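Local coordinates for protein B-agarase (Agarivorans gilvus, PDB 5Z6P) that probably hydrolyses the beta-glycosidic linkages of agarose, as a beta-agarase of glycoside hydrolase family 50, at residues A[90-95]-A[206-211]; A[586-591]-A[626-631]; A[713-718]-A[732-737]. All blocks are in the same frame, centred on the assembly; numbering follows the deposited sequence.

Contact 1: A[90-95]-A[206-211]; sequences SDLGNF and FRLQSS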
loop_
_atom_site.group_PDB
_atom_site.type_symbol
_atom_site.label_atom_id
_atom_site.label_comp_id
_atom_site.label_asym_id
_atom_site.label_seq_id
_atom_site.Cartn_x
_atom_site.Cartn_y
_atom_site.Cartn_z
ATOM N N SER A 90 -27.460 5.013 -18.708
ATOM C CA SER A 90 -28.271 4.421 -17.639
ATOM C C SER A 90 -29.448 3.599 -18.165
ATOM O O SER A 90 -30.185 2.991 -17.395
ATOM C CB SER A 90 -28.790 5.517 -16.706
ATOM O OG SER A 90 -29.568 6.463 -17.419
ATOM N N ASP A 91 -29.620 3.582 -19.478
ATOM C CA ASP A 91 -30.734 2.878 -20.092
ATOM C C ASP A 91 -30.294 1.594 -20.780
ATOM O O ASP A 91 -31.065 0.994 -21.517
ATOM C CB ASP A 91 -31.432 3.788 -21.108
ATOM C CG ASP A 91 -30.490 4.249 -22.223
ATOM O OD1 ASP A 91 -29.379 4.741 -21.906
ATOM O OD2 ASP A 91 -30.854 4.111 -23.414
ATOM N N LEU A 92 -29.057 1.172 -20.537
ATOM C CA LEU A 92 -28.467 0.080 -21.302
ATOM C C LEU A 92 -28.587 -1.271 -20.609
ATOM O O LEU A 92 -28.255 -2.306 -21.185
ATOM C CB LEU A 92 -26.995 0.379 -21.580
ATOM C CG LEU A 92 -26.675 1.731 -22.223
ATOM C CD1 LEU A 92 -25.166 1.935 -22.289
ATOM C CD2 LEU A 92 -27.290 1.836 -23.605
ATOM N N GLY A 93 -29.064 -1.260 -19.372
ATOM C CA GLY A 93 -29.060 -2.463 -18.563
ATOM C C GLY A 93 -27.667 -2.693 -18.015
ATOM O O GLY A 93 -26.896 -1.743 -17.850
ATOM N N ASN A 94 -27.342 -3.950 -17.738
ATOM C CA ASN A 94 -26.018 -4.313 -17.252
ATOM C C ASN A 94 -25.001 -4.322 -18.381
ATOM O O ASN A 94 -25.180 -5.022 -19.369
ATOM C CB ASN A 94 -26.054 -5.681 -16.580
ATOM C CG ASN A 94 -26.904 -5.692 -15.326
ATOM O OD1 ASN A 94 -27.009 -4.690 -14.617
ATOM N ND2 ASN A 94 -27.510 -6.830 -15.043
ATOM N N PHE A 95 -23.924 -3.562 -18.227
ATOM C CA PHE A 95 -22.957 -3.402 -19.312
ATOM C C PHE A 95 -21.549 -3.026 -18.844
ATOM O O PHE A 95 -21.346 -2.613 -17.703
ATOM C CB PHE A 95 -23.451 -2.329 -20.281
ATOM C CG PHE A 95 -23.274 -0.936 -19.765
ATOM C CD1 PHE A 95 -24.197 -0.385 -18.898
ATOM C CD2 PHE A 95 -22.176 -0.183 -20.132
ATOM C CE1 PHE A 95 -24.034 0.882 -18.417
ATOM C CE2 PHE A 95 -22.003 1.095 -19.647
ATOM C CZ PHE A 95 -22.932 1.629 -18.789
ATOM N N PHE A 206 -13.213 0.290 -29.126
ATOM C CA PHE A 206 -13.981 0.911 -28.062
ATOM C C PHE A 206 -15.460 0.679 -28.320
ATOM O O PHE A 206 -15.940 0.859 -29.435
ATOM C CB PHE A 206 -13.691 2.423 -27.940
ATOM C CG PHE A 206 -12.306 2.743 -27.460
ATOM C CD1 PHE A 206 -11.269 2.864 -28.362
ATOM C CD2 PHE A 206 -12.039 2.906 -26.113
ATOM C CE1 PHE A 206 -10.000 3.148 -27.943
ATOM C CE2 PHE A 206 -10.754 3.188 -25.687
ATOM C CZ PHE A 206 -9.742 3.313 -26.609
ATOM N N ARG A 207 -16.167 0.293 -27.263
ATOM C CA ARG A 207 -17.537 -0.169 -27.358
ATOM C C ARG A 207 -18.199 -0.209 -25.998
ATOM O O ARG A 207 -17.523 -0.188 -24.970
ATOM C CB ARG A 207 -17.574 -1.563 -27.972
ATOM C CG ARG A 207 -16.919 -2.623 -27.103
ATOM C CD ARG A 207 -16.455 -3.788 -27.932
ATOM N NE ARG A 207 -15.951 -4.894 -27.134
ATOM C CZ ARG A 207 -14.665 -5.203 -27.000
ATOM N NH1 ARG A 207 -13.745 -4.482 -27.604
ATOM N NH2 ARG A 207 -14.299 -6.237 -26.262
ATOM N N LEU A 208 -19.528 -0.268 -26.009
ATOM C CA LEU A 208 -20.297 -0.647 -24.839
ATOM C C LEU A 208 -20.694 -2.102 -25.035
ATOM O O LEU A 208 -21.123 -2.493 -26.120
ATOM C CB LEU A 208 -21.520 0.253 -24.661
ATOM C CG LEU A 208 -21.160 1.703 -24.329
ATOM C CD1 LEU A 208 -22.374 2.589 -24.370
ATOM C CD2 LEU A 208 -20.501 1.793 -22.968
ATOM N N GLN A 209 -20.514 -2.908 -23.997
ATOM C CA GLN A 209 -20.762 -4.332 -24.107
ATOM C C GLN A 209 -21.616 -4.838 -22.963
ATOM O O GLN A 209 -21.322 -4.587 -21.799
ATOM C CB GLN A 209 -19.442 -5.097 -24.157
ATOM C CG GLN A 209 -19.607 -6.577 -24.410
ATOM C CD GLN A 209 -18.451 -7.158 -25.193
ATOM O OE1 GLN A 209 -18.011 -6.589 -26.195
ATOM N NE2 GLN A 209 -17.958 -8.305 -24.749
ATOM N N SER A 210 -22.675 -5.555 -23.314
ATOM C CA SER A 210 -23.558 -6.172 -22.339
ATOM C C SER A 210 -22.801 -7.167 -21.469
ATOM O O SER A 210 -21.944 -7.917 -21.947
ATOM C CB SER A 210 -24.719 -6.873 -23.039
ATOM O OG SER A 210 -24.301 -8.114 -23.583
ATOM N N SER A 211 -23.128 -7.167 -20.184
ATOM C CA SER A 211 -22.477 -8.046 -19.232
ATOM C C SER A 211 -23.484 -9.098 -18.762
ATOM O O SER A 211 -24.563 -8.762 -18.285
ATOM C CB SER A 211 -21.918 -7.231 -18.057
ATOM O OG SER A 211 -20.751 -7.829 -17.520
#

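Contact 2: A[586-591]-A[626-631]; sequences DYALLL and NPEVVR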
loop_
_atom_site.group_PDB
_atom_site.type_symbol
_atom_site.label_atom_id
_atom_site.label_comp_id
_atom_site.label_asym_id
_atom_site.label_seq_id
_atom_site.Cartn_x
_atom_site.Cartn_y
_atom_site.Cartn_z
ATOM N N ASP A 586 -1.118 30.815 5.568
ATOM C CA ASP A 586 -1.403 30.575 6.983
ATOM C C ASP A 586 -1.758 29.100 7.262
ATOM O O ASP A 586 -1.304 28.545 8.241
ATOM C CB ASP A 586 -2.525 31.512 7.468
ATOM C CG ASP A 586 -2.061 32.969 7.581
ATOM O OD1 ASP A 586 -0.861 33.174 7.797
ATOM O OD2 ASP A 586 -2.881 33.894 7.445
ATOM N N TYR A 587 -2.554 28.471 6.401
ATOM C CA TYR A 587 -2.847 27.043 6.574
ATOM C C TYR A 587 -1.551 26.239 6.625
ATOM O O TYR A 587 -1.411 25.325 7.432
ATOM C CB TYR A 587 -3.750 26.490 5.450
ATOM C CG TYR A 587 -5.092 27.173 5.284
ATOM C CD1 TYR A 587 -5.682 27.873 6.327
ATOM C CD2 TYR A 587 -5.772 27.103 4.071
ATOM C CE1 TYR A 587 -6.917 28.505 6.161
ATOM C CE2 TYR A 587 -6.976 27.716 3.893
ATOM C CZ TYR A 587 -7.549 28.417 4.932
ATOM O OH TYR A 587 -8.748 29.027 4.719
ATOM N N ALA A 588 -0.603 26.590 5.761
ATOM C CA ALA A 588 0.703 25.933 5.738
ATOM C C ALA A 588 1.453 26.075 7.071
ATOM O O ALA A 588 1.980 25.101 7.595
ATOM C CB ALA A 588 1.545 26.483 4.606
ATOM N N LEU A 589 1.512 27.291 7.601
ATOM C CA LEU A 589 2.129 27.520 8.905
ATOM C C LEU A 589 1.468 26.654 9.990
ATOM O O LEU A 589 2.135 26.044 10.805
ATOM C CB LEU A 589 2.023 28.994 9.305
ATOM C CG LEU A 589 2.754 30.050 8.473
ATOM C CD1 LEU A 589 2.395 31.444 8.974
ATOM C CD2 LEU A 589 4.264 29.829 8.515
ATOM N N LEU A 590 0.140 26.648 9.988
ATOM C CA LEU A 590 -0.638 25.921 10.983
ATOM C C LEU A 590 -0.382 24.413 10.879
ATOM O O LEU A 590 -0.126 23.784 11.881
ATOM C CB LEU A 590 -2.131 26.224 10.825
ATOM C CG LEU A 590 -2.538 27.695 11.018
ATOM C CD1 LEU A 590 -4.021 27.915 10.740
ATOM C CD2 LEU A 590 -2.186 28.193 12.412
ATOM N N LEU A 591 -0.435 23.860 9.664
ATOM C CA LEU A 591 -0.227 22.423 9.457
ATOM C C LEU A 591 1.171 22.004 9.928
ATOM O O LEU A 591 1.329 21.034 10.681
ATOM C CB LEU A 591 -0.435 22.051 7.978
ATOM C CG LEU A 591 -0.266 20.602 7.552
ATOM C CD1 LEU A 591 -1.221 19.685 8.295
ATOM C CD2 LEU A 591 -0.450 20.466 6.041
ATOM N N ASN A 626 2.810 15.947 2.395
ATOM C CA ASN A 626 2.869 17.287 1.846
ATOM C C ASN A 626 4.122 17.982 2.385
ATOM O O ASN A 626 4.709 17.503 3.353
ATOM C CB ASN A 626 1.596 18.044 2.206
ATOM C CG ASN A 626 1.266 17.923 3.665
ATOM O OD1 ASN A 626 2.010 18.411 4.516
ATOM N ND2 ASN A 626 0.150 17.262 3.970
ATOM N N PRO A 627 4.552 19.094 1.748
ATOM C CA PRO A 627 5.809 19.723 2.184
ATOM C C PRO A 627 5.791 20.071 3.664
ATOM O O PRO A 627 6.769 19.861 4.362
ATOM C CB PRO A 627 5.894 20.983 1.320
ATOM C CG PRO A 627 5.130 20.633 0.086
ATOM C CD PRO A 627 3.995 19.750 0.555
ATOM N N GLU A 628 4.655 20.546 4.148
ATOM C CA GLU A 628 4.536 20.923 5.554
ATOM C C GLU A 628 4.853 19.786 6.538
ATOM O O GLU A 628 5.653 19.974 7.446
ATOM C CB GLU A 628 3.138 21.477 5.810
ATOM C CG GLU A 628 2.874 22.807 5.109
ATOM C CD GLU A 628 2.442 22.660 3.657
ATOM O OE1 GLU A 628 2.301 21.517 3.167
ATOM O OE2 GLU A 628 2.227 23.705 3.008
ATOM N N VAL A 629 4.256 18.605 6.362
ATOM C CA VAL A 629 4.465 17.541 7.335
ATOM C C VAL A 629 5.814 16.839 7.109
ATOM O O VAL A 629 6.400 16.297 8.036
ATOM C CB VAL A 629 3.277 16.510 7.344
ATOM C CG1 VAL A 629 1.960 17.223 7.717
ATOM C CG2 VAL A 629 3.141 15.780 6.017
ATOM N N VAL A 630 6.347 16.900 5.897
ATOM C CA VAL A 630 7.699 16.389 5.670
ATOM C C VAL A 630 8.739 17.282 6.366
ATOM O O VAL A 630 9.612 16.791 7.061
ATOM C CB VAL A 630 8.043 16.268 4.159
ATOM C CG1 VAL A 630 9.531 15.990 3.967
ATOM C CG2 VAL A 630 7.201 15.155 3.492
ATOM N N ARG A 631 8.624 18.595 6.208
ATOM C CA ARG A 631 9.523 19.498 6.935
ATOM C C ARG A 631 9.372 19.296 8.453
ATOM O O ARG A 631 10.349 19.308 9.178
ATOM C CB ARG A 631 9.277 20.962 6.540
ATOM C CG ARG A 631 9.821 21.310 5.165
ATOM C CD ARG A 631 9.855 22.817 4.873
ATOM N NE ARG A 631 8.669 23.255 4.144
ATOM C CZ ARG A 631 7.687 23.892 4.736
ATOM N NH1 ARG A 631 7.816 24.134 6.014
ATOM N NH2 ARG A 631 6.595 24.270 4.083
HETATM O O HOH W 1 4.758 25.600 6.628
#

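Contact 3: A[713-718]-A[732-737]; sequences HYFQYI and YNIGFV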
loop_
_atom_site.group_PDB
_atom_site.type_symbol
_atom_site.label_atom_id
_atom_site.label_comp_id
_atom_site.label_asym_id
_atom_site.label_seq_id
_atom_site.Cartn_x
_atom_site.Cartn_y
_atom_site.Cartn_z
ATOM N N HIS A 713 11.710 -1.625 2.133
ATOM C CA HIS A 713 11.051 -2.802 2.674
ATOM C C HIS A 713 9.838 -3.172 1.825
ATOM O O HIS A 713 9.047 -2.314 1.452
ATOM C CB HIS A 713 10.632 -2.582 4.122
ATOM C CG HIS A 713 11.771 -2.326 5.053
ATOM N ND1 HIS A 713 11.617 -1.679 6.260
ATOM C CD2 HIS A 713 13.091 -2.616 4.950
ATOM C CE1 HIS A 713 12.783 -1.600 6.867
ATOM N NE2 HIS A 713 13.695 -2.158 6.097
ATOM N N TYR A 714 9.709 -4.467 1.548
ATOM C CA TYR A 714 8.711 -4.996 0.646
ATOM C C TYR A 714 7.492 -5.533 1.410
ATOM O O TYR A 714 7.613 -6.310 2.353
ATOM C CB TYR A 714 9.328 -6.099 -0.239
ATOM C CG TYR A 714 8.358 -6.720 -1.225
ATOM C CD1 TYR A 714 7.457 -7.705 -0.820
ATOM C CD2 TYR A 714 8.320 -6.315 -2.541
ATOM C CE1 TYR A 714 6.566 -8.258 -1.696
ATOM C CE2 TYR A 714 7.425 -6.868 -3.433
ATOM C CZ TYR A 714 6.555 -7.850 -3.001
ATOM O OH TYR A 714 5.648 -8.393 -3.859
ATOM N N PHE A 715 6.313 -5.108 0.978
ATOM C CA PHE A 715 5.069 -5.538 1.619
ATOM C C PHE A 715 4.424 -6.570 0.692
ATOM O O PHE A 715 3.813 -6.191 -0.290
ATOM C CB PHE A 715 4.144 -4.334 1.862
ATOM C CG PHE A 715 2.993 -4.606 2.808
ATOM C CD1 PHE A 715 1.914 -5.373 2.409
ATOM C CD2 PHE A 715 2.978 -4.068 4.079
ATOM C CE1 PHE A 715 0.843 -5.615 3.267
ATOM C CE2 PHE A 715 1.907 -4.306 4.942
ATOM C CZ PHE A 715 0.837 -5.078 4.524
ATOM N N GLN A 716 4.505 -7.861 1.006
ATOM C CA GLN A 716 4.804 -8.412 2.317
ATOM C C GLN A 716 5.393 -9.826 2.145
ATOM O O GLN A 716 5.475 -10.328 1.033
ATOM C CB GLN A 716 3.527 -8.470 3.174
ATOM C CG GLN A 716 2.429 -9.270 2.473
ATOM C CD GLN A 716 1.122 -9.387 3.255
ATOM O OE1 GLN A 716 1.031 -8.963 4.396
ATOM N NE2 GLN A 716 0.104 -9.980 2.623
ATOM N N TYR A 717 5.797 -10.447 3.250
ATOM C CA TYR A 717 6.384 -11.793 3.259
ATOM C C TYR A 717 5.467 -12.812 2.561
ATOM O O TYR A 717 5.866 -13.478 1.614
ATOM C CB TYR A 717 6.637 -12.223 4.694
ATOM C CG TYR A 717 7.367 -13.530 4.924
ATOM C CD1 TYR A 717 8.176 -14.098 3.946
ATOM C CD2 TYR A 717 7.261 -14.182 6.147
ATOM C CE1 TYR A 717 8.853 -15.269 4.172
ATOM C CE2 TYR A 717 7.929 -15.363 6.387
ATOM C CZ TYR A 717 8.736 -15.904 5.387
ATOM O OH TYR A 717 9.421 -17.080 5.604
ATOM N N ILE A 718 4.229 -12.875 3.034
ATOM C CA ILE A 718 3.258 -13.915 2.664
ATOM C C ILE A 718 2.169 -13.374 1.740
ATOM O O ILE A 718 1.660 -12.286 1.972
ATOM C CB ILE A 718 2.604 -14.510 3.940
ATOM C CG1 ILE A 718 3.685 -15.019 4.906
ATOM C CG2 ILE A 718 1.588 -15.596 3.607
ATOM C CD1 ILE A 718 3.229 -15.083 6.339
ATOM N N TYR A 732 -4.422 -9.721 -2.417
ATOM C CA TYR A 732 -3.490 -9.503 -3.507
ATOM C C TYR A 732 -2.446 -10.589 -3.596
ATOM O O TYR A 732 -1.958 -11.071 -2.583
ATOM C CB TYR A 732 -2.746 -8.164 -3.340
ATOM C CG TYR A 732 -3.581 -6.951 -3.023
ATOM C CD1 TYR A 732 -4.910 -6.872 -3.415
ATOM C CD2 TYR A 732 -3.030 -5.872 -2.346
ATOM C CE1 TYR A 732 -5.665 -5.757 -3.134
ATOM C CE2 TYR A 732 -3.776 -4.740 -2.061
ATOM C CZ TYR A 732 -5.096 -4.693 -2.465
ATOM O OH TYR A 732 -5.869 -3.600 -2.200
ATOM N N ASN A 733 -2.055 -10.922 -4.819
ATOM C CA ASN A 733 -0.877 -11.751 -5.023
ATOM C C ASN A 733 0.395 -10.937 -4.814
ATOM O O ASN A 733 1.031 -10.564 -5.771
ATOM C CB ASN A 733 -0.899 -12.382 -6.437
ATOM C CG ASN A 733 0.416 -13.039 -6.816
ATOM O OD1 ASN A 733 0.895 -12.879 -7.934
ATOM N ND2 ASN A 733 1.019 -13.751 -5.876
ATOM N N ILE A 734 0.770 -10.680 -3.562
ATOM C CA ILE A 734 1.939 -9.834 -3.291
ATOM C C ILE A 734 3.034 -10.483 -2.457
ATOM O O ILE A 734 4.030 -9.859 -2.146
ATOM C CB ILE A 734 1.522 -8.529 -2.584
ATOM C CG1 ILE A 734 0.736 -8.840 -1.298
ATOM C CG2 ILE A 734 0.744 -7.664 -3.541
ATOM C CD1 ILE A 734 0.632 -7.673 -0.341
ATOM N N GLY A 735 2.864 -11.746 -2.105
ATOM C CA GLY A 735 3.830 -12.379 -1.249
ATOM C C GLY A 735 5.136 -12.779 -1.914
ATOM O O GLY A 735 5.210 -12.976 -3.128
ATOM N N PHE A 736 6.165 -12.899 -1.092
ATOM C CA PHE A 736 7.362 -13.639 -1.465
ATOM C C PHE A 736 7.114 -15.140 -1.397
ATOM O O PHE A 736 7.715 -15.900 -2.154
ATOM C CB PHE A 736 8.539 -13.259 -0.576
ATOM C CG PHE A 736 9.500 -12.336 -1.250
ATOM C CD1 PHE A 736 9.116 -11.049 -1.580
ATOM C CD2 PHE A 736 10.775 -12.768 -1.595
ATOM C CE1 PHE A 736 9.990 -10.199 -2.227
ATOM C CE2 PHE A 736 11.653 -11.929 -2.241
ATOM C CZ PHE A 736 11.264 -10.641 -2.560
ATOM N N VAL A 737 6.223 -15.551 -0.497
ATOM C CA VAL A 737 5.836 -16.954 -0.398
ATOM C C VAL A 737 4.332 -17.131 -0.584
ATOM O O VAL A 737 3.554 -16.252 -0.258
ATOM C CB VAL A 737 6.275 -17.573 0.939
ATOM C CG1 VAL A 737 7.748 -17.335 1.173
ATOM C CG2 VAL A 737 5.454 -17.051 2.113
#

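Contact 1: A[90-95]-A[206-211]
Leu208 reaches out from strand 206-210 and meets two side chains of the 90-95 segment, one with each of its methyl groups. Its CD1 touches CD1 of Leu92 at 3.5 Å. The two leucines cross at about a right angle and meet methyl to methyl. The other methyl, CD2, lies 3.7 Å from CE2 of Phe95. Here the side chains run side by side and point the same way, and the methyl approaches the ring obliquely. Phe95 sets its CG between its own backbone N and carbonyl carbon (chi1 76°). From there the ring reaches back to Leu92, whose CD1 sits over the ring centre, 4.0 Å above the plane. The three side chains thus form one apolar cluster, with the Leu92 methyl touching both partners.

The backbones meet beside this cluster. Phe95 and Ser210 form an antiparallel, non-hydrogen-bonded pair, and their side chains diverge. Next to the pair, Ser211 N donates to Asn94 O at 3.1 Å. Ser210 CA adds a CA-H...O contact to the same Asn94 O at 3.6 Å. The hydroxyl of Ser211 turns to other partners, Glu140 and Tyr170.

The contact lies within the carbohydrate-binding-module-like region, where the loop after strand 76-81 runs into strand 95-103. It marks the start of the antiparallel pairing of strand 95-103 with strand 199-210, which continues through Cys96 with Gln209 and Ala98 with Arg207. Backbone bonds join Phe95 to Leu141, after strand 135-140, and Leu208 to Leu37 of strand 36-38.

Contact 2: A[586-591]-A[626-631]
Leu591 of helix 581-609 packs on Asn626, Glu628 and Val629, at the start of helix 627-634. The short axes run 31° apart and come within 9.2 Å. These two near-parallel helices lie in the range matched to the beta-galactosidase family. CG of Leu591 is anti to the backbone N (chi1 -180°), which carries the isobutyl group into the gap. CD2 of Leu591 lies 3.5 Å from OD1 of Asn626; the two side chains come from opposite directions. The same methyl packs on CB of Glu628 at 3.7 Å, where the side chains cross at about a right angle. Leu591 CG meets Val629 CG1 at 4.0 Å. One turn earlier, CB of Ala588 touches Glu628 OE2 at 3.3 Å.

A bend at chi2 (83°) turns the Glu628 carboxylate along Ala588. Each oxygen is held from outside the two segments: OE1 by His521 and OE2 by Tyr522. Asn626 is the N-cap of helix 627-634. Its OD1 accepts from Val629 N at 2.9 Å, while its ND2 binds the carbonyl of Gly513. The amide is therefore gripped at both ends. Farther out, a water makes weak bonds to Ala588 O and Arg631 NH2, and Arg631 also forms a salt bridge with Glu592.

No direct hydrogen bond joins the segments. The polar groups of Asn626 and Glu628 bond within their own segment or to outside residues. Burial against apolar carbon would probably raise the cost of a charge on Glu628; His521, Tyr522 and the helix start may offset this.

Contact 3: A[713-718]-A[732-737]
Tyr714 OH donates to Ile734 O at 2.8 Å. The hydroxyl comes from above the carbonyl plane, and the same oxygen lies at the edge of the tyrosine ring. Arg692 binds the hydroxyl as well, so two partners hold it. The other strong bond runs between backbones: Val737 N donates to Tyr717 O at 3.0 Å. Phe736 N makes weak bonds to both Tyr717 O and Gln716 O. The carbonyl of Gln716 also receives a CA-H...O contact from Gly735, whose CA lies 3.5 Å from the oxygen. Gly735 CA lies 3.6 Å from Ile718 C, a close approach of the two backbones.

These bonds form from Tyr714 of strand 709-714 onward. The strand lies between strands 299-305 and 664-668 and runs parallel to both, in what is probably the (beta/alpha)8-type catalytic domain expected of this glycosidase family. The peptide bond between Phe715 and Gln716 is cis. Ile718 and Val737 make a single backbone bridge.

Side chains pack around these bonds. The edge of Phe736 points at the face of Tyr714, a T-shaped pair with planes at 78° and CE1 of Phe736 over the centre of the Tyr714 ring. Met747 of helix 745-762 and Leu305 touch both rings. Ile734 holds CG1 between its backbone N and carbonyl carbon (chi1 56°), which takes CD1 to the edge of the Phe715 ring, 3.8 Å from CD1 of Phe715. The same methyl meets CG of Gln716, whose chain is extended beyond CG. Val737 divides its methyls: CG1 touches CE1 of Tyr717 at 3.8 Å, and CG2 touches CG1 of Ile718. The Tyr717 hydroxyl continues to Arg424 and Thr421 of helix 413-428.

Overall arrangement
From the N terminus, contact 1 comes first. It closes a long excursion of 110 residues, with much strand and no helix, and joins the entry of strand 95-103 to the end of strand 199-210. Contact 2 follows far along the chain. It brings helix 581-609 against the start of helix 627-634, with 34 residues between the two segments. Contact 3 closes a loop of 13 residues between its segments, within the longer connection from strand 709-714 to helix 745-762. The three lie in series; none nests in or crosses another. They do not touch: centres of contacts 1 and 2 are 46 Å apart, and nearest atoms of contacts 2 and 3 about 17 Å.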